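Local coordinates for protein dehydroquinate synthase (Thermus thermophilus, PDB 1UJN) that probably catalyses the conversion of 3-deoxy-D-arabino-heptulosonate 7-phosphate to 3-dehydroquinate and phosphate, the second step of chorismate biosynthesis, using NAD(+) and a divalent metal ion, at residues Y257-E268 / H310-G318; L286-L295 / E327-R338. All coordinates share one frame; numbering follows the deposited sequence.

Interaction 1 of 2, residues Y257-E268 / H310-G318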
loop_
_atom_site.group_PDB
_atom_site.type_symbol
_atom_site.label_atom_id
_atom_site.label_comp_id
_atom_site.label_asym_id
_atom_site.label_seq_id
_atom_site.Cartn_x
_atom_site.Cartn_y
_atom_site.Cartn_z
ATOM N N TYR A 257 1.572 -30.153 18.750
ATOM C CA TYR A 257 1.445 -31.001 17.571
ATOM C C TYR A 257 2.779 -31.082 16.841
ATOM O O TYR A 257 3.209 -32.163 16.434
ATOM C CB TYR A 257 0.376 -30.445 16.629
ATOM C CG TYR A 257 0.007 -31.390 15.506
ATOM C CD1 TYR A 257 -0.673 -32.580 15.764
ATOM C CD2 TYR A 257 0.336 -31.093 14.187
ATOM C CE1 TYR A 257 -1.022 -33.455 14.726
ATOM C CE2 TYR A 257 -0.004 -31.960 13.142
ATOM C CZ TYR A 257 -0.681 -33.135 13.420
ATOM O OH TYR A 257 -1.013 -33.993 12.392
ATOM N N ALA A 258 3.437 -29.937 16.683
ATOM C CA ALA A 258 4.733 -29.878 16.009
ATOM C C ALA A 258 5.738 -30.756 16.742
ATOM O O ALA A 258 6.517 -31.487 16.116
ATOM C CB ALA A 258 5.235 -28.440 15.960
ATOM N N ALA A 259 5.717 -30.684 18.070
ATOM C CA ALA A 259 6.614 -31.486 18.887
ATOM C C ALA A 259 6.371 -32.975 18.640
ATOM O O ALA A 259 7.317 -33.762 18.588
ATOM C CB ALA A 259 6.414 -31.155 20.362
ATOM N N LEU A 260 5.106 -33.364 18.484
ATOM C CA LEU A 260 4.783 -34.769 18.239
ATOM C C LEU A 260 5.246 -35.206 16.848
ATOM O O LEU A 260 5.673 -36.348 16.657
ATOM C CB LEU A 260 3.278 -35.007 18.419
ATOM C CG LEU A 260 2.846 -34.855 19.883
ATOM C CD1 LEU A 260 1.329 -34.782 19.982
ATOM C CD2 LEU A 260 3.398 -36.029 20.706
ATOM N N LEU A 261 5.167 -34.303 15.878
ATOM C CA LEU A 261 5.627 -34.616 14.528
ATOM C C LEU A 261 7.140 -34.827 14.577
ATOM O O LEU A 261 7.678 -35.743 13.948
ATOM C CB LEU A 261 5.307 -33.467 13.573
ATOM C CG LEU A 261 3.829 -33.166 13.327
ATOM C CD1 LEU A 261 3.694 -31.921 12.475
ATOM C CD2 LEU A 261 3.172 -34.361 12.650
ATOM N N GLY A 262 7.820 -33.970 15.332
ATOM C CA GLY A 262 9.262 -34.078 15.454
ATOM C C GLY A 262 9.672 -35.389 16.096
ATOM O O GLY A 262 10.636 -36.027 15.670
ATOM N N ARG A 263 8.935 -35.800 17.121
ATOM C CA ARG A 263 9.240 -37.043 17.818
ATOM C C ARG A 263 9.103 -38.235 16.878
ATOM O O ARG A 263 9.961 -39.121 16.855
ATOM C CB ARG A 263 8.302 -37.223 19.011
ATOM C CG ARG A 263 8.690 -38.363 19.938
ATOM C CD ARG A 263 7.632 -38.584 21.008
ATOM N NE ARG A 263 6.377 -39.073 20.440
ATOM C CZ ARG A 263 5.267 -39.289 21.143
ATOM N NH1 ARG A 263 5.247 -39.057 22.452
ATOM N NH2 ARG A 263 4.177 -39.737 20.537
ATOM N N ALA A 264 8.026 -38.245 16.099
ATOM C CA ALA A 264 7.766 -39.327 15.158
ATOM C C ALA A 264 8.843 -39.432 14.081
ATOM O O ALA A 264 9.091 -40.519 13.550
ATOM C CB ALA A 264 6.409 -39.131 14.508
ATOM N N LEU A 265 9.470 -38.303 13.758
ATOM C CA LEU A 265 10.518 -38.273 12.742
ATOM C C LEU A 265 11.909 -38.478 13.329
ATOM O O LEU A 265 12.914 -38.192 12.677
ATOM C CB LEU A 265 10.476 -36.950 11.971
ATOM C CG LEU A 265 9.249 -36.719 11.083
ATOM C CD1 LEU A 265 9.401 -35.397 10.348
ATOM C CD2 LEU A 265 9.103 -37.864 10.082
ATOM N N GLY A 266 11.963 -38.965 14.564
ATOM C CA GLY A 266 13.240 -39.221 15.207
ATOM C C GLY A 266 13.941 -38.027 15.826
ATOM O O GLY A 266 15.143 -38.084 16.096
ATOM N N GLY A 267 13.207 -36.942 16.054
ATOM C CA GLY A 267 13.821 -35.770 16.651
ATOM C C GLY A 267 13.964 -35.932 18.151
ATOM O O GLY A 267 13.482 -36.913 18.723
ATOM N N GLU A 268 14.635 -34.981 18.797
ATOM C CA GLU A 268 14.811 -35.037 20.243
ATOM C C GLU A 268 13.447 -34.829 20.888
ATOM O O GLU A 268 12.542 -34.270 20.273
ATOM C CB GLU A 268 15.770 -33.945 20.719
ATOM C CG GLU A 268 17.077 -33.868 19.949
ATOM C CD GLU A 268 18.103 -32.985 20.635
ATOM O OE1 GLU A 268 17.711 -31.942 21.206
ATOM O OE2 GLU A 268 19.304 -33.329 20.597
ATOM N N HIS A 310 3.224 -27.868 3.572
ATOM C CA HIS A 310 4.505 -28.066 4.241
ATOM C C HIS A 310 4.404 -27.720 5.729
ATOM O O HIS A 310 3.819 -26.720 6.124
ATOM C CB HIS A 310 5.550 -27.174 3.566
ATOM C CG HIS A 310 6.078 -27.850 2.326
ATOM N ND1 HIS A 310 5.284 -28.249 1.301
ATOM C CD2 HIS A 310 7.412 -28.083 1.968
ATOM C CE1 HIS A 310 6.122 -28.699 0.346
ATOM N NE2 HIS A 310 7.401 -28.612 0.718
ATOM N N TRP A 311 4.976 -28.543 6.601
ATOM C CA TRP A 311 4.929 -28.294 8.035
ATOM C C TRP A 311 6.303 -27.940 8.579
ATOM O O TRP A 311 7.315 -28.457 8.106
ATOM C CB TRP A 311 4.443 -29.535 8.786
ATOM C CG TRP A 311 3.127 -30.080 8.348
ATOM C CD1 TRP A 311 2.870 -30.806 7.220
ATOM C CD2 TRP A 311 1.886 -29.977 9.053
ATOM N NE1 TRP A 311 1.543 -31.168 7.182
ATOM C CE2 TRP A 311 0.916 -30.671 8.295
ATOM C CE3 TRP A 311 1.498 -29.365 10.253
ATOM C CZ2 TRP A 311 -0.418 -30.772 8.699
ATOM C CZ3 TRP A 311 0.172 -29.466 10.655
ATOM C CH2 TRP A 311 -0.771 -30.165 9.878
ATOM N N VAL A 312 6.338 -27.058 9.574
ATOM C CA VAL A 312 7.596 -26.693 10.210
ATOM C C VAL A 312 7.738 -27.702 11.345
ATOM O O VAL A 312 6.964 -27.683 12.306
ATOM C CB VAL A 312 7.564 -25.265 10.804
ATOM C CG1 VAL A 312 8.875 -24.974 11.511
ATOM C CG2 VAL A 312 7.325 -24.242 9.702
ATOM N N VAL A 313 8.712 -28.595 11.216
ATOM C CA VAL A 313 8.944 -29.635 12.212
ATOM C C VAL A 313 10.207 -29.378 13.022
ATOM O O VAL A 313 11.296 -29.265 12.465
ATOM C CB VAL A 313 9.085 -31.028 11.538
ATOM C CG1 VAL A 313 9.270 -32.109 12.595
ATOM C CG2 VAL A 313 7.863 -31.322 10.684
ATOM N N PRO A 314 10.073 -29.276 14.354
ATOM C CA PRO A 314 11.229 -29.036 15.220
ATOM C C PRO A 314 11.861 -30.368 15.628
ATOM O O PRO A 314 11.274 -31.128 16.397
ATOM C CB PRO A 314 10.613 -28.306 16.403
ATOM C CG PRO A 314 9.301 -29.021 16.554
ATOM C CD PRO A 314 8.814 -29.162 15.117
ATOM N N LEU A 315 13.049 -30.655 15.104
ATOM C CA LEU A 315 13.737 -31.901 15.436
ATOM C C LEU A 315 14.563 -31.719 16.701
ATOM O O LEU A 315 14.859 -32.680 17.416
ATOM C CB LEU A 315 14.631 -32.334 14.271
ATOM C CG LEU A 315 13.893 -32.590 12.950
ATOM C CD1 LEU A 315 14.892 -32.976 11.871
ATOM C CD2 LEU A 315 12.862 -33.692 13.134
ATOM N N ALA A 316 14.921 -30.470 16.974
ATOM C CA ALA A 316 15.698 -30.109 18.153
ATOM C C ALA A 316 15.690 -28.591 18.212
ATOM O O ALA A 316 15.531 -27.932 17.186
ATOM C CB ALA A 316 17.129 -30.623 18.027
ATOM N N PRO A 317 15.840 -28.012 19.412
ATOM C CA PRO A 317 15.840 -26.548 19.491
ATOM C C PRO A 317 16.889 -25.983 18.535
ATOM O O PRO A 317 18.057 -26.363 18.595
ATOM C CB PRO A 317 16.182 -26.285 20.956
ATOM C CG PRO A 317 15.581 -27.471 21.655
ATOM C CD PRO A 317 15.983 -28.615 20.749
ATOM N N GLY A 318 16.466 -25.094 17.641
ATOM C CA GLY A 318 17.393 -24.509 16.690
ATOM C C GLY A 318 17.582 -25.360 15.445
ATOM O O GLY A 318 18.177 -24.915 14.461
HETATM O O HOH W 1 11.501 -33.456 17.903
#
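Y257 and L261 of the helix pack on the W311 indole. CE2 at the rim of the Y257 ring comes to 3.5 Å from CZ3 of W311, the two rings inclined at 50°. A chi1 of -170° sets CG of Y257 opposite the backbone N and brings the ring to the indole, and its OH bonds to the backbone O of L330. L261 crosses W311 at about a right angle, CD1 lying 4.0 Å from CE3 of the indole. An alanine in place of W311 would probably open a gap beside CE2 of Y257 and CD1 of L261, leaving both without their aromatic partner.

The middle of the interface is close-fitting. G262 lets the helix settle on the strand: its CA lies a tight 3.5 Å from CG1 of V313, and a side chain there would run into the carbonyl O of P314. A258 is small enough for the proline ring, with CB 3.7 Å from CD of P314, while the side chain of L265 crosses V313 at about a right angle, CD1 lying 4.0 Å from CG1.

Polar contacts gather where the helix has ended. E268 N donates to L315 O over 2.7 Å, and a water bridges E268 O and P314 O. G266, at positive phi, is the C' residue of a Schellman motif, in which G267 N returns to G262 O. Helix 247-264 thus packs across strand 311-314 of a two-stranded antiparallel hairpin, with a classic beta bulge at L315 and A316, within the largely helical C-terminal part of a dehydroquinate synthase.

Interaction 2 of 2, residues L286-L295 / E327-R338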
loop_
_atom_site.group_PDB
_atom_site.type_symbol
_atom_site.label_atom_id
_atom_site.label_comp_id
_atom_site.label_asym_id
_atom_site.label_seq_id
_atom_site.Cartn_x
_atom_site.Cartn_y
_atom_site.Cartn_z
ATOM N N LEU A 286 -10.728 -27.313 24.028
ATOM C CA LEU A 286 -11.149 -27.360 22.634
ATOM C C LEU A 286 -12.384 -28.216 22.400
ATOM O O LEU A 286 -12.698 -29.105 23.189
ATOM C CB LEU A 286 -10.010 -27.907 21.768
ATOM C CG LEU A 286 -8.690 -27.138 21.779
ATOM C CD1 LEU A 286 -7.643 -27.906 20.968
ATOM C CD2 LEU A 286 -8.915 -25.744 21.203
ATOM N N PRO A 287 -13.106 -27.953 21.297
ATOM C CA PRO A 287 -14.311 -28.708 20.947
ATOM C C PRO A 287 -13.868 -30.008 20.281
ATOM O O PRO A 287 -12.767 -30.083 19.738
ATOM C CB PRO A 287 -15.015 -27.783 19.972
ATOM C CG PRO A 287 -13.863 -27.170 19.234
ATOM C CD PRO A 287 -12.894 -26.839 20.353
ATOM N N PRO A 288 -14.712 -31.048 20.315
ATOM C CA PRO A 288 -14.290 -32.296 19.675
ATOM C C PRO A 288 -13.858 -32.064 18.234
ATOM O O PRO A 288 -14.455 -31.262 17.511
ATOM C CB PRO A 288 -15.526 -33.191 19.800
ATOM C CG PRO A 288 -16.668 -32.211 19.923
ATOM C CD PRO A 288 -16.093 -31.148 20.818
ATOM N N LEU A 289 -12.805 -32.759 17.824
ATOM C CA LEU A 289 -12.281 -32.617 16.477
ATOM C C LEU A 289 -11.741 -33.940 15.943
ATOM O O LEU A 289 -11.079 -34.689 16.658
ATOM C CB LEU A 289 -11.186 -31.545 16.470
ATOM C CG LEU A 289 -10.468 -31.338 17.811
ATOM C CD1 LEU A 289 -9.680 -32.590 18.181
ATOM C CD2 LEU A 289 -9.547 -30.131 17.721
ATOM N N ALA A 290 -12.048 -34.229 14.685
ATOM C CA ALA A 290 -11.591 -35.457 14.052
ATOM C C ALA A 290 -10.584 -35.101 12.971
ATOM O O ALA A 290 -10.647 -34.020 12.388
ATOM C CB ALA A 290 -12.772 -36.202 13.445
ATOM N N PHE A 291 -9.652 -36.009 12.705
ATOM C CA PHE A 291 -8.640 -35.764 11.691
ATOM C C PHE A 291 -9.279 -35.478 10.336
ATOM O O PHE A 291 -8.787 -34.645 9.574
ATOM C CB PHE A 291 -7.709 -36.968 11.564
ATOM C CG PHE A 291 -6.545 -36.731 10.648
ATOM C CD1 PHE A 291 -5.534 -35.846 11.005
ATOM C CD2 PHE A 291 -6.466 -37.377 9.419
ATOM C CE1 PHE A 291 -4.462 -35.607 10.154
ATOM C CE2 PHE A 291 -5.395 -37.145 8.559
ATOM C CZ PHE A 291 -4.391 -36.257 8.928
ATOM N N GLU A 292 -10.378 -36.167 10.045
ATOM C CA GLU A 292 -11.078 -35.999 8.777
ATOM C C GLU A 292 -11.698 -34.612 8.632
ATOM O O GLU A 292 -11.784 -34.075 7.528
ATOM C CB GLU A 292 -12.168 -37.065 8.626
ATOM C CG GLU A 292 -11.673 -38.496 8.793
ATOM C CD GLU A 292 -11.465 -38.879 10.247
ATOM O OE1 GLU A 292 -10.914 -39.970 10.507
ATOM O OE2 GLU A 292 -11.861 -38.092 11.133
ATOM N N ASP A 293 -12.133 -34.038 9.748
ATOM C CA ASP A 293 -12.740 -32.714 9.735
ATOM C C ASP A 293 -11.665 -31.638 9.846
ATOM O O ASP A 293 -11.958 -30.443 9.810
ATOM C CB ASP A 293 -13.729 -32.574 10.894
ATOM C CG ASP A 293 -14.785 -33.663 10.890
ATOM O OD1 ASP A 293 -15.459 -33.836 9.853
ATOM O OD2 ASP A 293 -14.941 -34.346 11.925
ATOM N N LEU A 294 -10.418 -32.075 9.984
ATOM C CA LEU A 294 -9.289 -31.162 10.100
ATOM C C LEU A 294 -8.777 -30.768 8.719
ATOM O O LEU A 294 -8.601 -29.586 8.422
ATOM C CB LEU A 294 -8.159 -31.828 10.889
ATOM C CG LEU A 294 -6.914 -30.979 11.147
ATOM C CD1 LEU A 294 -7.267 -29.838 12.090
ATOM C CD2 LEU A 294 -5.814 -31.843 11.748
ATOM N N LEU A 295 -8.548 -31.778 7.882
ATOM C CA LEU A 295 -8.045 -31.590 6.525
ATOM C C LEU A 295 -8.521 -30.312 5.835
ATOM O O LEU A 295 -7.718 -29.585 5.249
ATOM C CB LEU A 295 -8.412 -32.804 5.665
ATOM C CG LEU A 295 -7.832 -34.148 6.111
ATOM C CD1 LEU A 295 -8.391 -35.258 5.238
ATOM C CD2 LEU A 295 -6.314 -34.110 6.025
ATOM N N GLU A 327 0.179 -38.656 5.219
ATOM C CA GLU A 327 -1.049 -38.479 5.985
ATOM C C GLU A 327 -1.084 -39.427 7.179
ATOM O O GLU A 327 -1.612 -39.086 8.240
ATOM C CB GLU A 327 -2.273 -38.721 5.101
ATOM C CG GLU A 327 -3.600 -38.627 5.847
ATOM C CD GLU A 327 -4.802 -38.835 4.941
ATOM O OE1 GLU A 327 -5.942 -38.854 5.457
ATOM O OE2 GLU A 327 -4.607 -38.977 3.716
ATOM N N GLY A 328 -0.518 -40.617 7.001
ATOM C CA GLY A 328 -0.494 -41.594 8.074
ATOM C C GLY A 328 0.246 -41.094 9.300
ATOM O O GLY A 328 -0.109 -41.437 10.429
ATOM N N LEU A 329 1.279 -40.288 9.077
ATOM C CA LEU A 329 2.075 -39.728 10.164
ATOM C C LEU A 329 1.280 -38.624 10.860
ATOM O O LEU A 329 1.259 -38.538 12.089
ATOM C CB LEU A 329 3.387 -39.166 9.610
ATOM C CG LEU A 329 4.495 -38.760 10.586
ATOM C CD1 LEU A 329 5.801 -38.611 9.824
ATOM C CD2 LEU A 329 4.135 -37.462 11.293
ATOM N N LEU A 330 0.627 -37.782 10.066
ATOM C CA LEU A 330 -0.177 -36.694 10.606
ATOM C C LEU A 330 -1.346 -37.263 11.405
ATOM O O LEU A 330 -1.686 -36.766 12.479
ATOM C CB LEU A 330 -0.713 -35.822 9.469
ATOM C CG LEU A 330 0.322 -35.213 8.518
ATOM C CD1 LEU A 330 -0.400 -34.565 7.347
ATOM C CD2 LEU A 330 1.187 -34.197 9.257
ATOM N N ARG A 331 -1.955 -38.314 10.869
ATOM C CA ARG A 331 -3.078 -38.956 11.517
ATOM C C ARG A 331 -2.650 -39.515 12.864
ATOM O O ARG A 331 -3.324 -39.361 13.873
ATOM C CB ARG A 331 -3.568 -40.088 10.613
ATOM C CG ARG A 331 -4.973 -40.561 10.985
ATOM C CD ARG A 331 -5.486 -41.647 10.031
ATOM N NE ARG A 331 -6.036 -41.046 8.813
ATOM C CZ ARG A 331 -7.342 -40.723 8.820
ATOM N NH1 ARG A 331 -8.076 -40.947 9.896
ATOM N NH2 ARG A 331 -7.890 -40.163 7.737
ATOM N N GLU A 332 -1.496 -40.175 12.866
ATOM C CA GLU A 332 -0.925 -40.766 14.071
ATOM C C GLU A 332 -0.634 -39.688 15.114
ATOM O O GLU A 332 -0.965 -39.836 16.287
ATOM C CB GLU A 332 0.376 -41.492 13.713
ATOM C CG GLU A 332 1.114 -42.116 14.885
ATOM C CD GLU A 332 0.636 -43.521 15.206
ATOM O OE1 GLU A 332 0.650 -44.378 14.292
ATOM O OE2 GLU A 332 0.256 -43.771 16.370
ATOM N N ALA A 333 -0.002 -38.606 14.672
ATOM C CA ALA A 333 0.348 -37.507 15.568
ATOM C C ALA A 333 -0.890 -36.824 16.134
ATOM O O ALA A 333 -0.909 -36.438 17.301
ATOM C CB ALA A 333 1.209 -36.491 14.831
ATOM N N PHE A 334 -1.922 -36.668 15.311
ATOM C CA PHE A 334 -3.146 -36.023 15.770
ATOM C C PHE A 334 -3.786 -36.861 16.872
ATOM O O PHE A 334 -4.276 -36.325 17.866
ATOM C CB PHE A 334 -4.134 -35.841 14.617
ATOM C CG PHE A 334 -5.287 -34.933 14.947
ATOM C CD1 PHE A 334 -5.070 -33.581 15.205
ATOM C CD2 PHE A 334 -6.584 -35.427 15.013
ATOM C CE1 PHE A 334 -6.128 -32.735 15.525
ATOM C CE2 PHE A 334 -7.656 -34.588 15.334
ATOM C CZ PHE A 334 -7.426 -33.238 15.591
ATOM N N ALA A 335 -3.774 -38.181 16.694
ATOM C CA ALA A 335 -4.345 -39.080 17.687
ATOM C C ALA A 335 -3.583 -38.943 19.003
ATOM O O ALA A 335 -4.188 -38.881 20.076
ATOM C CB ALA A 335 -4.287 -40.524 17.187
ATOM N N ALA A 336 -2.256 -38.897 18.924
ATOM C CA ALA A 336 -1.438 -38.756 20.127
ATOM C C ALA A 336 -1.651 -37.372 20.727
ATOM O O ALA A 336 -1.665 -37.205 21.948
ATOM C CB ALA A 336 0.025 -38.956 19.796
ATOM N N TRP A 337 -1.808 -36.381 19.852
ATOM C CA TRP A 337 -2.036 -34.999 20.268
ATOM C C TRP A 337 -3.325 -34.947 21.096
ATOM O O TRP A 337 -3.359 -34.351 22.174
ATOM C CB TRP A 337 -2.147 -34.119 19.020
ATOM C CG TRP A 337 -2.447 -32.662 19.257
ATOM C CD1 TRP A 337 -1.555 -31.668 19.561
ATOM C CD2 TRP A 337 -3.723 -32.032 19.126
ATOM N NE1 TRP A 337 -2.202 -30.450 19.615
ATOM C CE2 TRP A 337 -3.533 -30.647 19.352
ATOM C CE3 TRP A 337 -5.010 -32.501 18.833
ATOM C CZ2 TRP A 337 -4.586 -29.728 19.292
ATOM C CZ3 TRP A 337 -6.058 -31.588 18.773
ATOM C CH2 TRP A 337 -5.839 -30.215 19.001
ATOM N N ARG A 338 -4.376 -35.588 20.593
ATOM C CA ARG A 338 -5.655 -35.623 21.298
ATOM C C ARG A 338 -5.493 -36.247 22.682
ATOM O O ARG A 338 -5.982 -35.709 23.673
ATOM C CB ARG A 338 -6.691 -36.424 20.505
ATOM C CG ARG A 338 -7.256 -35.714 19.285
ATOM C CD ARG A 338 -8.333 -36.570 18.634
ATOM N NE ARG A 338 -9.531 -36.631 19.466
ATOM C CZ ARG A 338 -10.539 -37.473 19.274
ATOM N NH1 ARG A 338 -10.501 -38.340 18.272
ATOM N NH2 ARG A 338 -11.587 -37.450 20.087
#
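F291 lays one face of its ring over the backbone of R331, whose CA stands 3.8 Å from the ring centroid and only 9° off the normal, a CH-pi contact. The ring is a knob in a hole formed by E327, L330, R331 and F334. With CG anti to the backbone N (chi1 -173°), it reaches into helix 327-342, bringing CZ to 3.7 Å from CB of L330; CG of E327 lies at the ring's edge. A flat aromatic suits this slot between successive helical turns.

F334 answers from the helix. Its ring has CD2 of L294 over one face, in a second CH-pi contact, and CG of R338 over the opposite one. Beyond it, CD1 of L289 touches F334 CZ at 3.5 Å and also meets the edge of the W337 indole. L286 CD1 reaches CH2 of W337, again at 3.5 Å; the indole NE1 is bonded to the backbone O of Y253.

R331 does double work. Its chain bends at chi3 (-82°), which folds its guanidinium back so that one face covers CD2 of F291, while its nitrogens spread to two carboxylates. NH1 gives a fairly straight bond of 3.1 Å to E292 OE1, which is met from above its carboxylate plane, and NH2 a longer one of 3.3 Å to E327 OE1. One cation shared by two acids is likely to ease the repulsion between them, and the network ties the short, weakly bonded helix around 291-294 to the start of helix 327-342 at the outer margin of an otherwise apolar, aromatic contact.

In the fold
Interaction 1 is the more deeply buried of the two; interaction 2 is only partly so, with charged residues along one margin. They share no helix or strand, yet helix 327-342 of interaction 2 lies directly against helix 247-264 of interaction 1: L265 packs on L329, and Y257 meets W337 edge-to-face. Their chemistry follows their place. The 257-268/310-318 contact relies on aliphatic and glycine packing with one oblique aromatic pair, and on backbone and water bonds at the loop, whereas 286-295/327-338 uses phenylalanine faces bordered by salt bridges. The former also comes nearer the predicted zinc site, V312 being about 7 Å from H231 between side chains; the latter lies away from annotated sites.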